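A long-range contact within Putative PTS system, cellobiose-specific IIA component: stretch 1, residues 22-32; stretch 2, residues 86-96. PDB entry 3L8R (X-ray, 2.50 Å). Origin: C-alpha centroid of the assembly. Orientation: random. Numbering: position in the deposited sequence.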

# COMPACT_ATOMS: atom_id res chain seq x y z
N GLU A 22 3.24 -18.67 17.03
CA GLU A 22 3.02 -17.28 17.45
C GLU A 22 2.94 -16.30 16.30
O GLU A 22 2.03 -15.45 16.27
CB GLU A 22 4.14 -16.83 18.36
CG GLU A 22 3.65 -16.18 19.65
CD GLU A 22 4.81 -15.76 20.56
OE1 GLU A 22 5.91 -16.36 20.45
OE2 GLU A 22 4.61 -14.81 21.36
N LEU A 23 3.86 -16.44 15.35
CA LEU A 23 3.90 -15.59 14.16
C LEU A 23 2.78 -15.87 13.18
O LEU A 23 2.33 -14.95 12.48
CB LEU A 23 5.20 -15.81 13.41
CG LEU A 23 6.48 -15.53 14.13
CD1 LEU A 23 7.62 -15.91 13.19
CD2 LEU A 23 6.53 -14.04 14.51
N GLN A 24 2.34 -17.12 13.08
CA GLN A 24 1.16 -17.36 12.25
C GLN A 24 -0.06 -16.73 12.92
O GLN A 24 -0.85 -16.08 12.25
CB GLN A 24 0.95 -18.85 12.00
CG GLN A 24 2.06 -19.53 11.21
CD GLN A 24 1.96 -21.07 11.27
OE1 GLN A 24 1.06 -21.66 10.66
NE2 GLN A 24 2.89 -21.71 11.99
N VAL A 25 -0.17 -16.87 14.25
CA VAL A 25 -1.29 -16.28 14.99
C VAL A 25 -1.32 -14.78 14.74
O VAL A 25 -2.30 -14.27 14.20
CB VAL A 25 -1.21 -16.52 16.51
CG1 VAL A 25 -2.50 -16.02 17.21
CG2 VAL A 25 -1.04 -17.98 16.78
N ALA A 26 -0.22 -14.10 15.10
CA ALA A 26 0.05 -12.68 14.80
C ALA A 26 -0.33 -12.31 13.37
O ALA A 26 -1.00 -11.33 13.15
CB ALA A 26 1.51 -12.36 15.06
N ALA A 27 0.06 -13.12 12.39
CA ALA A 27 -0.20 -12.74 11.03
C ALA A 27 -1.69 -12.80 10.75
O ALA A 27 -2.20 -12.03 9.96
CB ALA A 27 0.55 -13.62 10.06
N PHE A 28 -2.38 -13.71 11.41
CA PHE A 28 -3.76 -13.91 11.08
C PHE A 28 -4.58 -12.87 11.79
O PHE A 28 -5.60 -12.39 11.27
CB PHE A 28 -4.20 -15.37 11.35
CG PHE A 28 -4.23 -16.19 10.09
CD1 PHE A 28 -5.19 -15.91 9.08
CD2 PHE A 28 -3.27 -17.20 9.86
CE1 PHE A 28 -5.21 -16.63 7.88
CE2 PHE A 28 -3.26 -17.95 8.67
CZ PHE A 28 -4.24 -17.66 7.67
N GLU A 29 -4.10 -12.49 12.96
CA GLU A 29 -4.69 -11.40 13.72
C GLU A 29 -4.66 -10.11 12.89
O GLU A 29 -5.66 -9.38 12.81
CB GLU A 29 -3.87 -11.22 15.00
CG GLU A 29 -4.66 -10.61 16.11
CD GLU A 29 -3.85 -10.38 17.36
OE1 GLU A 29 -2.68 -10.84 17.44
OE2 GLU A 29 -4.39 -9.73 18.27
N ILE A 30 -3.53 -9.85 12.26
CA ILE A 30 -3.37 -8.68 11.42
C ILE A 30 -4.29 -8.77 10.19
O ILE A 30 -5.15 -7.91 9.99
CB ILE A 30 -1.86 -8.46 11.08
CG1 ILE A 30 -1.07 -8.10 12.36
CG2 ILE A 30 -1.72 -7.40 9.97
CD1 ILE A 30 0.47 -8.20 12.22
N ILE A 31 -4.17 -9.81 9.38
CA ILE A 31 -5.10 -10.02 8.26
C ILE A 31 -6.58 -9.96 8.62
O ILE A 31 -7.35 -9.27 7.94
CB ILE A 31 -4.85 -11.37 7.60
CG1 ILE A 31 -3.42 -11.45 7.11
CG2 ILE A 31 -5.76 -11.53 6.44
CD1 ILE A 31 -2.85 -12.82 7.04
N LEU A 32 -7.02 -10.70 9.65
CA LEU A 32 -8.45 -10.66 9.98
C LEU A 32 -8.95 -9.29 10.39
O LEU A 32 -9.98 -8.84 9.90
CB LEU A 32 -8.88 -11.69 11.06
CG LEU A 32 -8.95 -13.09 10.43
CD1 LEU A 32 -8.71 -14.20 11.47
CD2 LEU A 32 -10.27 -13.28 9.65
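Stretch 2 (86-96) EIKIEIIMVHA

Stretch 2 approaches the helix of residues 22-32 first as an extended loop segment and then as a helix of its own. Residues 86-90 have extended backbone angles; Glu90 occupies the N-cap position, and from Ile91 onward the chain is helical through Ala96 and beyond. This second helix runs in nearly the same direction as the first, the axes crossing at 26° with a closest approach of 8.7 Å. The register is marked by two CA pairs: Ala27 CA lies 5.2 Å from Met93 CA, and Ile31 CA lies 4.8 Å from Ala96 CA.

In each of these close pairs one partner is an alanine, whose side chain is a lone methyl. The CB of Ala96 points toward stretch 1 and rests 3.3 Å from Ala27 O and 3.3 Å from Ile31 CG1, while Ile30 CG2 lies 3.8 Å from the same Ala96 CB. A methyl group here packs directly on the neighboring backbone. Ala27 supplies the matching small surface, its CB 4.0 Å from Ile92 CG2 and 4.2 Å from Met93 CE.

Leu23, with the largest covered area, serves the earlier part of stretch 2. Its CA-to-CB bond points toward stretch 2, and the branched end, in the mt rotamer, offers two methyls, CD1 3.7 Å from Lys88 O and CD2 4.2 Å from Ile87 CG2. Met93 completes this end: its CB starts sideways, but the flexible, unbranched chain (t, p, p) brings CE to 3.5 Å from Leu23 O and 4.1 Å from Leu23 CB.

Ile92 points toward stretch 1, and its β-branch lets CG2 meet Ala27 CB while CD1 reaches Ile31 CD1 at 3.7 Å and, more loosely, Phe28 CZ at 4.4 Å. No hydrogen bond or salt bridge joins the stretches; the contact rests on van der Waals packing, mostly between apolar side chains but in places against backbone carbonyl oxygens, with 540 Å² buried, both sides summed.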

# COMPACT_ATOMS: atom_id res chain seq x y z
N GLU A 86 14.66 -12.76 17.25
CA GLU A 86 14.74 -13.17 15.86
C GLU A 86 13.36 -13.55 15.39
O GLU A 86 12.61 -14.16 16.16
CB GLU A 86 15.67 -14.37 15.71
CG GLU A 86 17.16 -14.04 15.90
CD GLU A 86 17.60 -12.83 15.10
OE1 GLU A 86 18.17 -11.89 15.71
OE2 GLU A 86 17.36 -12.82 13.87
N ILE A 87 13.05 -13.20 14.13
CA ILE A 87 11.73 -13.36 13.53
C ILE A 87 11.88 -13.69 12.06
O ILE A 87 12.24 -12.82 11.26
CB ILE A 87 10.89 -12.06 13.66
CG1 ILE A 87 10.47 -11.81 15.10
CG2 ILE A 87 9.68 -12.03 12.68
CD1 ILE A 87 9.54 -10.62 15.24
N LYS A 88 11.62 -14.94 11.69
CA LYS A 88 11.70 -15.32 10.28
C LYS A 88 10.41 -14.97 9.65
O LYS A 88 9.37 -15.50 9.97
CB LYS A 88 12.08 -16.78 10.04
CG LYS A 88 13.52 -17.09 10.44
CD LYS A 88 14.58 -15.94 10.16
CE LYS A 88 15.13 -15.29 11.45
NZ LYS A 88 15.33 -13.83 11.25
N ILE A 89 10.48 -14.03 8.74
CA ILE A 89 9.25 -13.64 8.09
C ILE A 89 8.89 -14.64 7.01
O ILE A 89 9.75 -15.22 6.32
CB ILE A 89 9.24 -12.15 7.63
CG1 ILE A 89 9.84 -12.03 6.25
CG2 ILE A 89 9.91 -11.23 8.70
CD1 ILE A 89 8.83 -11.63 5.28
N GLU A 90 7.60 -14.89 6.95
CA GLU A 90 7.04 -15.79 6.01
C GLU A 90 6.14 -14.95 5.11
O GLU A 90 5.63 -13.91 5.56
CB GLU A 90 6.22 -16.83 6.78
CG GLU A 90 6.98 -17.49 7.90
CD GLU A 90 7.94 -18.61 7.44
OE1 GLU A 90 8.07 -18.86 6.21
OE2 GLU A 90 8.58 -19.23 8.34
N ILE A 91 5.91 -15.39 3.87
CA ILE A 91 4.99 -14.68 3.01
C ILE A 91 3.71 -14.24 3.72
O ILE A 91 3.25 -13.16 3.46
CB ILE A 91 4.52 -15.44 1.75
CG1 ILE A 91 4.23 -16.92 2.03
CG2 ILE A 91 5.44 -15.20 0.63
CD1 ILE A 91 5.50 -17.81 2.09
N ILE A 92 3.16 -15.09 4.57
CA ILE A 92 1.93 -14.80 5.26
C ILE A 92 2.08 -13.51 6.04
O ILE A 92 1.19 -12.65 6.06
CB ILE A 92 1.40 -16.00 6.13
CG1 ILE A 92 -0.03 -15.71 6.56
CG2 ILE A 92 2.20 -16.21 7.43
CD1 ILE A 92 -1.06 -15.67 5.41
N MET A 93 3.24 -13.34 6.66
CA MET A 93 3.48 -12.09 7.36
C MET A 93 3.57 -10.90 6.40
O MET A 93 2.95 -9.86 6.64
CB MET A 93 4.74 -12.16 8.21
CG MET A 93 4.89 -10.92 9.03
SD MET A 93 3.72 -10.88 10.43
CE MET A 93 4.28 -12.33 11.35
N VAL A 94 4.34 -11.05 5.32
CA VAL A 94 4.43 -10.01 4.32
C VAL A 94 3.03 -9.61 3.90
O VAL A 94 2.71 -8.41 3.70
CB VAL A 94 5.23 -10.45 3.11
CG1 VAL A 94 5.39 -9.29 2.10
CG2 VAL A 94 6.60 -10.99 3.53
N HIS A 95 2.17 -10.61 3.79
CA HIS A 95 0.87 -10.40 3.18
C HIS A 95 0.02 -9.66 4.15
O HIS A 95 -0.62 -8.71 3.77
CB HIS A 95 0.23 -11.74 2.87
CG HIS A 95 -1.14 -11.62 2.28
ND1 HIS A 95 -1.38 -10.91 1.13
CD2 HIS A 95 -2.32 -12.17 2.64
CE1 HIS A 95 -2.67 -10.98 0.83
NE2 HIS A 95 -3.26 -11.74 1.74
N ALA A 96 0.04 -10.11 5.41
CA ALA A 96 -0.61 -9.44 6.53
C ALA A 96 -0.15 -7.98 6.70
O ALA A 96 -0.98 -7.07 6.79
CB ALA A 96 -0.38 -10.25 7.80